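Local coordinates for ankyrin repeat and SAM domain-containing protein 4B (Mus musculus, PDB 5F3X) that probably acts as a scaffold that binds partner proteins through its SAM domain and a C-terminal PDZ-binding tail, at residues B[11-16]-B[33-38]. Residues are numbered along the deposited sequence; the frame is centred on the assembly and turned at random.
Sequences PLEVFL and IDLEAL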
loop_
_atom_site.group_PDB
_atom_site.type_symbol
_atom_site.label_atom_id
_atom_site.label_comp_id
_atom_site.label_asym_id
_atom_site.label_seq_id
_atom_site.Cartn_x
_atom_site.Cartn_y
_atom_site.Cartn_z
ATOM N N PRO B 11 14.792 -6.274 5.979
ATOM C CA PRO B 11 13.559 -6.488 6.766
ATOM C C PRO B 11 13.811 -6.624 8.266
ATOM O O PRO B 11 12.992 -6.169 9.084
ATOM C CB PRO B 11 12.982 -7.779 6.159
ATOM C CG PRO B 11 13.604 -7.890 4.805
ATOM C CD PRO B 11 14.993 -7.312 4.956
ATOM N N LEU B 12 14.937 -7.240 8.644
ATOM C CA LEU B 12 15.334 -7.283 10.047
ATOM C C LEU B 12 15.467 -5.881 10.632
ATOM O O LEU B 12 14.997 -5.614 11.745
ATOM C CB LEU B 12 16.654 -8.039 10.207
ATOM C CG LEU B 12 17.285 -7.873 11.603
ATOM C CD1 LEU B 12 16.425 -8.547 12.653
ATOM C CD2 LEU B 12 18.671 -8.423 11.671
ATOM N N GLU B 13 16.128 -4.969 9.911
ATOM C CA GLU B 13 16.343 -3.641 10.475
ATOM C C GLU B 13 15.023 -2.931 10.731
ATOM O O GLU B 13 14.784 -2.429 11.839
ATOM C CB GLU B 13 17.232 -2.798 9.570
ATOM C CG GLU B 13 17.401 -1.364 10.108
ATOM C CD GLU B 13 18.535 -0.590 9.452
ATOM O OE1 GLU B 13 19.110 -1.068 8.435
ATOM O OE2 GLU B 13 18.857 0.496 9.978
ATOM N N VAL B 14 14.158 -2.861 9.710
ATOM C CA VAL B 14 12.857 -2.212 9.892
ATOM C C VAL B 14 12.125 -2.858 11.050
ATOM O O VAL B 14 11.535 -2.169 11.897
ATOM C CB VAL B 14 12.004 -2.285 8.606
ATOM C CG1 VAL B 14 10.703 -1.514 8.812
ATOM C CG2 VAL B 14 12.748 -1.756 7.413
ATOM N N PHE B 15 12.156 -4.198 11.100
ATOM C CA PHE B 15 11.536 -4.937 12.188
ATOM C C PHE B 15 12.002 -4.419 13.549
ATOM O O PHE B 15 11.198 -3.890 14.325
ATOM C CB PHE B 15 11.827 -6.427 12.024
ATOM C CG PHE B 15 11.169 -7.279 13.064
ATOM C CD1 PHE B 15 9.793 -7.482 13.042
ATOM C CD2 PHE B 15 11.911 -7.851 14.083
ATOM C CE1 PHE B 15 9.185 -8.246 14.006
ATOM C CE2 PHE B 15 11.302 -8.620 15.050
ATOM C CZ PHE B 15 9.941 -8.815 15.016
ATOM N N LEU B 16 13.306 -4.543 13.850
ATOM C CA LEU B 16 13.817 -4.040 15.131
ATOM C C LEU B 16 13.472 -2.571 15.334
ATOM O O LEU B 16 13.083 -2.162 16.434
ATOM C CB LEU B 16 15.325 -4.247 15.230
ATOM C CG LEU B 16 15.793 -5.701 15.086
ATOM C CD1 LEU B 16 17.317 -5.762 15.040
ATOM C CD2 LEU B 16 15.223 -6.592 16.217
ATOM N N ILE B 33 22.365 -13.185 11.966
ATOM C CA ILE B 33 20.949 -13.434 12.197
ATOM C C ILE B 33 20.165 -12.502 11.285
ATOM O O ILE B 33 19.988 -11.320 11.592
ATOM C CB ILE B 33 20.590 -13.189 13.662
ATOM C CG1 ILE B 33 21.489 -14.043 14.558
ATOM C CG2 ILE B 33 19.105 -13.443 13.903
ATOM C CD1 ILE B 33 21.231 -13.845 16.038
ATOM N N ASP B 34 19.624 -13.034 10.197
ATOM C CA ASP B 34 18.676 -12.239 9.432
ATOM C C ASP B 34 17.302 -12.389 10.084
ATOM O O ASP B 34 17.156 -13.058 11.112
ATOM C CB ASP B 34 18.694 -12.641 7.957
ATOM C CG ASP B 34 18.673 -14.155 7.745
ATOM O OD1 ASP B 34 18.379 -14.895 8.711
ATOM O OD2 ASP B 34 18.932 -14.604 6.596
ATOM N N LEU B 35 16.275 -11.742 9.522
ATOM C CA LEU B 35 14.953 -11.909 10.117
ATOM C C LEU B 35 14.489 -13.352 9.981
ATOM O O LEU B 35 13.760 -13.855 10.843
ATOM C CB LEU B 35 13.958 -10.933 9.497
ATOM C CG LEU B 35 12.456 -11.026 9.776
ATOM C CD1 LEU B 35 11.718 -9.714 9.488
ATOM C CD2 LEU B 35 11.845 -12.133 8.909
ATOM N N GLU B 36 14.908 -14.031 8.913
ATOM C CA GLU B 36 14.621 -15.450 8.774
ATOM C C GLU B 36 15.094 -16.217 9.998
ATOM O O GLU B 36 14.330 -16.965 10.607
ATOM C CB GLU B 36 15.293 -15.990 7.515
ATOM C CG GLU B 36 15.445 -17.494 7.467
ATOM C CD GLU B 36 15.618 -18.032 6.048
ATOM O OE1 GLU B 36 15.899 -19.250 5.891
ATOM O OE2 GLU B 36 15.469 -17.237 5.080
ATOM N N ALA B 37 16.367 -16.040 10.361
ATOM C CA ALA B 37 16.937 -16.768 11.476
ATOM C C ALA B 37 16.342 -16.307 12.797
ATOM O O ALA B 37 16.171 -17.122 13.718
ATOM C CB ALA B 37 18.454 -16.604 11.491
ATOM N N LEU B 38 16.014 -15.016 12.903
ATOM C CA LEU B 38 15.467 -14.490 14.147
ATOM C C LEU B 38 14.201 -15.240 14.550
ATOM O O LEU B 38 14.046 -15.629 15.717
ATOM C CB LEU B 38 15.198 -12.995 14.005
ATOM C CG LEU B 38 14.694 -12.345 15.287
ATOM C CD1 LEU B 38 15.679 -12.670 16.423
ATOM C CD2 LEU B 38 14.470 -10.835 15.098
HETATM O O HOH W 1 16.497 -9.364 7.034
#
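Leu12 and Leu38 each turn CG away from the backbone N (chi1 168° and -177°), which carries their branches into the interface between the two helices. There the side chains cross at about a right angle, and Leu12 CD1 rests on Leu38 CD2 at 3.9 Å. The same Leu38 methyl lies obliquely against the Phe15 ring, 3.9 Å from Phe15 CE2. Toward the N-terminal ends of the helices, Leu12 CB meets Leu35 CB at 4.0 Å, where the backbones come closest. Leu35 then sends CD1 across to Pro11 CB (4.1 Å) and to Phe15 CB (4.2 Å), so one methyl touches both residues.

Both helices begin at this contact. Asp34 is the N-cap of helix 35-39, and its OD1 accepts from Ala37 N at 2.8 Å, on the anti side but tilted about 31° out of the carboxylate plane. One water accepts from Leu12 N at 3.1 Å and, weakly, from Leu35 N. It therefore bridges amides in the first turns of the two helices.

The pair belongs to the helical bundle of the SAM domain. Phe28 of helix 25-30 packs on Leu12 and Leu38, while in helix 53-71 Ala62 meets Phe15 and Ile63 meets Leu38. Pro11 and Phe15 also touch the chain of another protein. Direct contact between the side chains is thus apolar. The water links the two backbones at the helix starts, where the amide N-H groups probably give it a slightly positive setting.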